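Local structure of prolyl oligopeptidase (Galerina marginata, 5N4B) at residues H539-K547 with I621-E632. The protein cleaves peptide bonds on the C-terminal side of prolyl residues and macrocyclises toxin precursor peptides in amanitin biosynthesis. The protein carries 1 engineered substitution. Sequence-based numbering, arbitrary orientation. Where two conformers were deposited one is given.
Sequences HKGGRRETK and ISEYGNPSIPEE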
loop_
_atom_site.group_PDB
_atom_site.type_symbol
_atom_site.label_atom_id
_atom_site.label_comp_id
_atom_site.label_asym_id
_atom_site.label_seq_id
_atom_site.Cartn_x
_atom_site.Cartn_y
_atom_site.Cartn_z
ATOM N N HIS A 539 -14.085 7.849 -5.890
ATOM C CA HIS A 539 -14.044 7.465 -4.474
ATOM C C HIS A 539 -15.389 7.700 -3.819
ATOM O O HIS A 539 -15.943 6.815 -3.131
ATOM C CB HIS A 539 -12.977 8.272 -3.779
ATOM C CG HIS A 539 -12.780 7.940 -2.338
ATOM N ND1 HIS A 539 -12.067 8.783 -1.512
ATOM C CD2 HIS A 539 -13.082 6.846 -1.593
ATOM C CE1 HIS A 539 -11.995 8.253 -0.301
ATOM N NE2 HIS A 539 -12.581 7.065 -0.332
ATOM N N LYS A 540 -15.955 8.890 -4.050
ATOM C CA LYS A 540 -17.236 9.256 -3.431
ATOM C C LYS A 540 -18.356 8.329 -3.865
ATOM O O LYS A 540 -19.325 8.112 -3.123
ATOM C CB LYS A 540 -17.512 10.730 -3.746
ATOM C CG LYS A 540 -18.874 11.233 -3.296
ATOM C CD LYS A 540 -18.930 12.769 -3.224
ATOM C CE LYS A 540 -19.130 13.441 -4.562
ATOM N NZ LYS A 540 -18.998 14.952 -4.418
ATOM N N GLY A 541 -18.231 7.736 -5.047
ATOM C CA GLY A 541 -19.170 6.785 -5.580
ATOM C C GLY A 541 -19.193 5.444 -4.878
ATOM O O GLY A 541 -20.080 4.647 -5.178
ATOM N N GLY A 542 -18.234 5.210 -4.008
ATOM C CA GLY A 542 -18.216 4.001 -3.214
ATOM C C GLY A 542 -17.675 4.255 -1.835
ATOM O O GLY A 542 -16.625 3.750 -1.478
ATOM N N ARG A 543 -18.391 5.056 -1.047
ATOM C CA ARG A 543 -17.904 5.540 0.229
ATOM C C ARG A 543 -19.092 5.874 1.127
ATOM O O ARG A 543 -20.063 6.456 0.661
ATOM C CB ARG A 543 -17.117 6.845 -0.060
ATOM C CG ARG A 543 -16.406 7.470 1.085
ATOM C CD ARG A 543 -15.495 8.644 0.653
ATOM N NE ARG A 543 -16.256 9.828 0.240
ATOM C CZ ARG A 543 -15.837 10.778 -0.605
ATOM N NH1 ARG A 543 -14.628 10.733 -1.210
ATOM N NH2 ARG A 543 -16.662 11.795 -0.844
ATOM N N ARG A 544 -19.009 5.524 2.407
ATOM C CA ARG A 544 -20.058 5.887 3.354
ATOM C C ARG A 544 -21.410 5.410 2.830
ATOM O O ARG A 544 -21.593 4.213 2.609
ATOM C CB ARG A 544 -19.989 7.389 3.731
ATOM C CG ARG A 544 -18.721 7.696 4.564
ATOM C CD ARG A 544 -18.466 9.184 4.809
ATOM N NE ARG A 544 -19.598 9.812 5.449
ATOM C CZ ARG A 544 -19.769 9.857 6.768
ATOM N NH1 ARG A 544 -18.892 9.304 7.601
ATOM N NH2 ARG A 544 -20.838 10.467 7.253
ATOM N N GLU A 545 -22.379 6.296 2.614
ATOM C CA GLU A 545 -23.688 5.797 2.212
ATOM C C GLU A 545 -23.720 5.131 0.837
ATOM O O GLU A 545 -24.705 4.435 0.549
ATOM C CB GLU A 545 -24.748 6.898 2.300
ATOM C CG GLU A 545 -24.660 7.950 1.233
ATOM C CD GLU A 545 -23.753 9.120 1.578
ATOM O OE1 GLU A 545 -22.909 9.035 2.508
ATOM O OE2 GLU A 545 -23.910 10.167 0.893
ATOM N N THR A 546 -22.717 5.338 -0.014
ATOM C CA THR A 546 -22.661 4.675 -1.310
ATOM C C THR A 546 -21.707 3.480 -1.340
ATOM O O THR A 546 -21.399 2.974 -2.423
ATOM C CB THR A 546 -22.215 5.652 -2.406
ATOM O OG1 THR A 546 -20.900 6.094 -2.136
ATOM C CG2 THR A 546 -23.142 6.881 -2.543
ATOM N N LYS A 547 -21.222 3.026 -0.181
ATOM C CA LYS A 547 -20.254 1.925 -0.158
ATOM C C LYS A 547 -20.811 0.671 -0.809
ATOM O O LYS A 547 -20.045 -0.128 -1.361
ATOM C CB LYS A 547 -19.836 1.625 1.296
ATOM C CG LYS A 547 -18.616 0.710 1.397
ATOM C CD LYS A 547 -17.335 1.488 1.028
ATOM C CE LYS A 547 -16.363 0.702 0.235
ATOM N NZ LYS A 547 -15.286 1.633 -0.285
ATOM N N ILE A 621 -13.946 5.939 9.628
ATOM C CA ILE A 621 -15.289 6.497 9.605
ATOM C C ILE A 621 -15.521 7.320 8.343
ATOM O O ILE A 621 -16.639 7.340 7.814
ATOM C CB ILE A 621 -15.537 7.283 10.894
ATOM C CG1 ILE A 621 -15.699 6.288 12.050
ATOM C CG2 ILE A 621 -16.759 8.146 10.758
ATOM C CD1 ILE A 621 -15.687 6.976 13.431
ATOM N N SER A 622 -14.486 7.981 7.815
ATOM C CA SER A 622 -14.662 8.722 6.569
ATOM C C SER A 622 -14.920 7.800 5.386
ATOM O O SER A 622 -15.403 8.267 4.349
ATOM C CB SER A 622 -13.440 9.586 6.305
ATOM O OG SER A 622 -12.283 8.817 6.268
ATOM N N GLU A 623 -14.602 6.513 5.505
ATOM C CA GLU A 623 -14.819 5.516 4.475
ATOM C C GLU A 623 -16.102 4.720 4.627
ATOM O O GLU A 623 -16.765 4.433 3.630
ATOM C CB GLU A 623 -13.662 4.519 4.425
ATOM C CG GLU A 623 -13.656 3.638 3.187
ATOM C CD GLU A 623 -13.314 4.374 1.865
ATOM O OE1 GLU A 623 -12.875 5.533 1.937
ATOM O OE2 GLU A 623 -13.521 3.769 0.774
ATOM N N TYR A 624 -16.465 4.347 5.846
ATOM C CA TYR A 624 -17.574 3.429 6.109
ATOM C C TYR A 624 -18.780 4.087 6.772
ATOM O O TYR A 624 -19.863 3.482 6.756
ATOM C CB TYR A 624 -17.087 2.288 7.008
ATOM C CG TYR A 624 -15.907 1.498 6.497
ATOM C CD1 TYR A 624 -15.859 1.100 5.197
ATOM C CD2 TYR A 624 -14.869 1.142 7.334
ATOM C CE1 TYR A 624 -14.782 0.382 4.703
ATOM C CE2 TYR A 624 -13.791 0.426 6.868
ATOM C CZ TYR A 624 -13.762 0.049 5.541
ATOM O OH TYR A 624 -12.648 -0.647 5.175
ATOM N N GLY A 625 -18.624 5.262 7.375
ATOM C CA GLY A 625 -19.635 5.792 8.267
ATOM C C GLY A 625 -19.340 5.450 9.722
ATOM O O GLY A 625 -18.442 4.674 10.059
ATOM N N ASN A 626 -20.159 6.021 10.604
ATOM C CA ASN A 626 -19.993 5.869 12.039
ATOM C C ASN A 626 -21.137 5.014 12.586
ATOM O O ASN A 626 -22.293 5.466 12.594
ATOM C CB ASN A 626 -19.984 7.237 12.714
ATOM C CG ASN A 626 -19.619 7.160 14.173
ATOM O OD1 ASN A 626 -19.783 6.113 14.837
ATOM N ND2 ASN A 626 -19.135 8.280 14.703
ATOM N N PRO A 627 -20.875 3.787 13.031
ATOM C CA PRO A 627 -21.949 2.929 13.558
ATOM C C PRO A 627 -22.701 3.516 14.720
ATOM O O PRO A 627 -23.823 3.064 14.956
ATOM C CB PRO A 627 -21.215 1.657 14.001
ATOM C CG PRO A 627 -19.908 1.624 13.199
ATOM C CD PRO A 627 -19.556 3.108 13.044
ATOM N N SER A 628 -22.134 4.490 15.435
ATOM C CA SER A 628 -22.836 5.097 16.569
ATOM C C SER A 628 -23.773 6.229 16.166
ATOM O O SER A 628 -24.465 6.792 17.032
ATOM C CB SER A 628 -21.840 5.634 17.594
ATOM O OG SER A 628 -21.224 6.809 17.112
ATOM N N ILE A 629 -23.826 6.597 14.896
ATOM C CA ILE A 629 -24.745 7.624 14.414
ATOM C C ILE A 629 -25.947 6.908 13.806
ATOM O O ILE A 629 -25.773 6.147 12.841
ATOM C CB ILE A 629 -24.069 8.546 13.395
ATOM C CG1 ILE A 629 -22.906 9.259 14.090
ATOM C CG2 ILE A 629 -25.052 9.533 12.806
ATOM C CD1 ILE A 629 -22.124 10.221 13.252
ATOM N N PRO A 630 -27.157 7.124 14.312
ATOM C CA PRO A 630 -28.295 6.298 13.863
ATOM C C PRO A 630 -28.547 6.247 12.374
ATOM O O PRO A 630 -28.924 5.180 11.841
ATOM C CB PRO A 630 -29.485 6.914 14.629
ATOM C CG PRO A 630 -28.860 7.440 15.894
ATOM C CD PRO A 630 -27.501 7.951 15.488
ATOM N N GLU A 631 -28.390 7.382 11.685
ATOM C CA GLU A 631 -28.599 7.423 10.241
ATOM C C GLU A 631 -27.534 6.607 9.497
ATOM O O GLU A 631 -27.771 6.126 8.373
ATOM C CB GLU A 631 -28.577 8.887 9.769
ATOM C CG GLU A 631 -29.740 9.750 10.267
ATOM C CD GLU A 631 -29.685 10.111 11.767
ATOM O OE1 GLU A 631 -28.576 10.192 12.364
ATOM O OE2 GLU A 631 -30.781 10.334 12.345
ATOM N N GLU A 632 -26.352 6.498 10.082
ATOM C CA GLU A 632 -25.247 5.834 9.417
ATOM C C GLU A 632 -25.258 4.345 9.732
ATOM O O GLU A 632 -25.058 3.507 8.829
ATOM C CB GLU A 632 -23.953 6.540 9.799
ATOM C CG GLU A 632 -23.969 8.037 9.375
ATOM C CD GLU A 632 -22.729 8.827 9.653
ATOM O OE1 GLU A 632 -21.705 8.265 10.059
ATOM O OE2 GLU A 632 -22.783 10.080 9.428
HETATM O O HOH W 1 -20.731 2.152 4.409
HETATM O O HOH W 2 -19.667 10.089 10.280
#
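The carboxylate of E623 is shared by H539 and K547. H539 NE2 gives a nearly straight hydrogen bond to E623 OE1 (2.8 Å, 171°). It meets the syn lone pair, with ring and carboxylate almost coplanar. K547 NZ forms a salt bridge with E623 OE2 (3.0 Å), arriving on the anti side. E623 has CG anti to its own N (chi1 -167°) and bends at chi2, turning the carboxylate back to both. This buried group is probably ionised, given the lysine and a bond to OE2 from F500 N, and K547 NZ also donates to the carbonyls of G542 and G498.

The backbones join where R544 N donates to E623 O (2.8 Å). Water 1 bridges R544 O and Y624 O.

R544 CD lies near S622 O (3.2 Å), and the bend at chi3 turns the guanidinium to I621 and E632. NH1 donates to I621 O (3.0 Å), which also takes G625 N from the opposite face. NH2 makes a salt bridge with E632 OE2 (2.9 Å), its hydrogen bond weak (130°) and the guanidinium and carboxylate planes nearly perpendicular. Water 2 links R544 NH1 to E632 OE1, which also accepts from N626 N.

R543 CD rests over one face of the H539 ring, toward its rim. The R543 guanidinium pairs with E536, and Y624 OH bonds N579, beside A578, engineered in place of the charge-relay serine.

The contact ties the loop between helices 536-540 and 548-563 to helices 621-624 and 630-636 of the alpha/beta-hydrolase domain, while S622 OG reaches T282 between propeller strands 273-279 and 287-292.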